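Local coordinates for chemotaxis protein cheA (Thermotoga maritima, PDB 1TQG) that probably relays phosphoryl groups in bacterial chemotaxis signalling, as the histidine phosphotransfer domain of a histidine kinase, at residues A[13-18]-A[47-51]. Residues are numbered along the deposited sequence; the frame is centred on the assembly and turned at random.
Sequences ETKEYL and TLKGM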
loop_
_atom_site.group_PDB
_atom_site.type_symbol
_atom_site.label_atom_id
_atom_site.label_comp_id
_atom_site.label_asym_id
_atom_site.label_seq_id
_atom_site.Cartn_x
_atom_site.Cartn_y
_atom_site.Cartn_z
ATOM N N GLU A 13 8.103 -10.109 0.419
ATOM C CA GLU A 13 8.415 -8.701 0.684
ATOM C C GLU A 13 7.155 -7.860 0.701
ATOM O O GLU A 13 6.938 -6.973 1.548
ATOM C CB GLU A 13 9.416 -8.175 -0.331
ATOM C CG GLU A 13 10.782 -8.860 -0.178
ATOM C CD GLU A 13 11.718 -8.004 0.647
ATOM O OE1 GLU A 13 12.710 -8.640 1.090
ATOM O OE2 GLU A 13 11.609 -6.770 0.879
ATOM N N THR A 14 6.281 -8.049 -0.277
ATOM C CA THR A 14 5.033 -7.297 -0.353
ATOM C C THR A 14 4.196 -7.517 0.885
ATOM O O THR A 14 3.590 -6.550 1.387
ATOM C CB THR A 14 4.218 -7.841 -1.565
ATOM O OG1 THR A 14 4.841 -7.493 -2.815
ATOM C CG2 THR A 14 2.807 -7.237 -1.628
ATOM N N LYS A 15 4.128 -8.739 1.412
ATOM C CA LYS A 15 3.395 -8.972 2.655
ATOM C C LYS A 15 3.957 -8.186 3.830
ATOM O O LYS A 15 3.140 -7.768 4.654
ATOM C CB LYS A 15 3.344 -10.459 2.924
ATOM C CG LYS A 15 2.410 -11.151 1.975
ATOM C CD LYS A 15 2.244 -12.642 2.288
ATOM C CE LYS A 15 1.035 -13.145 1.544
ATOM N NZ LYS A 15 -0.286 -13.053 2.209
ATOM N N GLU A 16 5.240 -7.994 3.915
ATOM C CA GLU A 16 5.769 -7.164 4.982
ATOM C C GLU A 16 5.217 -5.769 4.932
ATOM O O GLU A 16 4.814 -5.191 5.953
ATOM C CB GLU A 16 7.317 -7.167 4.883
ATOM C CG GLU A 16 8.015 -6.197 5.770
ATOM C CD GLU A 16 9.522 -6.396 5.612
ATOM O OE1 GLU A 16 10.034 -7.550 5.754
ATOM O OE2 GLU A 16 10.087 -5.308 5.311
ATOM N N TYR A 17 5.177 -5.188 3.713
ATOM C CA TYR A 17 4.696 -3.819 3.533
ATOM C C TYR A 17 3.202 -3.722 3.746
ATOM O O TYR A 17 2.727 -2.752 4.345
ATOM C CB TYR A 17 5.082 -3.234 2.156
ATOM C CG TYR A 17 6.561 -2.909 2.168
ATOM C CD1 TYR A 17 7.101 -1.822 2.832
ATOM C CD2 TYR A 17 7.447 -3.820 1.562
ATOM C CE1 TYR A 17 8.455 -1.533 2.889
ATOM C CE2 TYR A 17 8.824 -3.552 1.592
ATOM C CZ TYR A 17 9.288 -2.418 2.257
ATOM O OH TYR A 17 10.624 -2.163 2.280
ATOM N N LEU A 18 2.453 -4.743 3.327
ATOM C CA LEU A 18 1.013 -4.739 3.613
ATOM C C LEU A 18 0.766 -4.838 5.097
ATOM O O LEU A 18 -0.178 -4.186 5.593
ATOM C CB LEU A 18 0.362 -5.893 2.830
ATOM C CG LEU A 18 0.387 -5.748 1.284
ATOM C CD1 LEU A 18 -0.027 -7.083 0.709
ATOM C CD2 LEU A 18 -0.503 -4.611 0.840
ATOM N N THR A 47 6.611 2.198 -1.949
ATOM C CA THR A 47 7.507 1.050 -2.098
ATOM C C THR A 47 6.792 -0.063 -2.871
ATOM O O THR A 47 7.330 -0.700 -3.794
ATOM C CB THR A 47 8.000 0.495 -0.733
ATOM O OG1 THR A 47 8.896 1.454 -0.156
ATOM C CG2 THR A 47 8.787 -0.782 -0.896
ATOM N N LEU A 48 5.533 -0.353 -2.513
ATOM C CA LEU A 48 4.775 -1.400 -3.250
ATOM C C LEU A 48 4.637 -1.061 -4.710
ATOM O O LEU A 48 4.773 -1.942 -5.553
ATOM C CB LEU A 48 3.432 -1.586 -2.564
ATOM C CG LEU A 48 3.407 -2.280 -1.192
ATOM C CD1 LEU A 48 2.073 -2.046 -0.514
ATOM C CD2 LEU A 48 3.736 -3.751 -1.356
ATOM N N LYS A 49 4.386 0.197 -5.032
ATOM C CA LYS A 49 4.258 0.600 -6.431
ATOM C C LYS A 49 5.536 0.302 -7.165
ATOM O O LYS A 49 5.539 -0.194 -8.307
ATOM C CB LYS A 49 3.955 2.098 -6.501
ATOM C CG LYS A 49 3.644 2.641 -7.900
ATOM C CD LYS A 49 3.567 4.127 -7.939
ATOM C CE LYS A 49 4.838 4.915 -7.729
ATOM N NZ LYS A 49 4.821 6.337 -8.151
ATOM N N GLY A 50 6.656 0.665 -6.561
ATOM C CA GLY A 50 7.929 0.440 -7.214
ATOM C C GLY A 50 8.270 -1.039 -7.387
ATOM O O GLY A 50 8.828 -1.453 -8.417
ATOM N N MET A 51 7.966 -1.848 -6.379
ATOM C CA MET A 51 8.150 -3.301 -6.529
ATOM C C MET A 51 7.320 -3.845 -7.657
ATOM O O MET A 51 7.791 -4.663 -8.479
ATOM C CB MET A 51 7.742 -3.943 -5.199
ATOM C CG MET A 51 8.712 -3.543 -4.107
ATOM S SD MET A 51 8.146 -4.260 -2.568
ATOM C CE MET A 51 8.443 -6.000 -2.944
#
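A Met-aromatic contact and a CH-pi contact meet at Y17, where helix 3-30 packs against helix 35-55. T47 CG2 sits over one face of the Y17 ring, 3.7 Å from its centroid and 17° off the normal. Placed anti to the T47 backbone N, that methyl is aimed at the ring, while OG1 hydrogen-bonds to R43 O of its own helix. In the conformer described, M51 SD approaches the same ring obliquely, 5.0 Å from the centroid, and the chain then bends at its last torsion (chi3 68°), carrying CE to E13 CB and, at a slant, to within 3.9 Å of T14 OG1. The helices run nearly antiparallel, their segment axes at 161° and 10.5 Å apart, neighbours in the four-helix bundle of the Hpt domain. Deeper in, L48 spreads its two methyls: CD2 touches T14 CG2 and Y17 CB, and CD1 meets L18 CD2 at 3.9 Å. With an alanine in place of Y17, the T47 methyl and the M51 sulfur would probably lose their shared aromatic partner and a gap would open on this outer side of the interface. OG1 of the buried T14 hydrogen-bonds to F10 O. L18 also packs on I96 and T97 of helix 83-103.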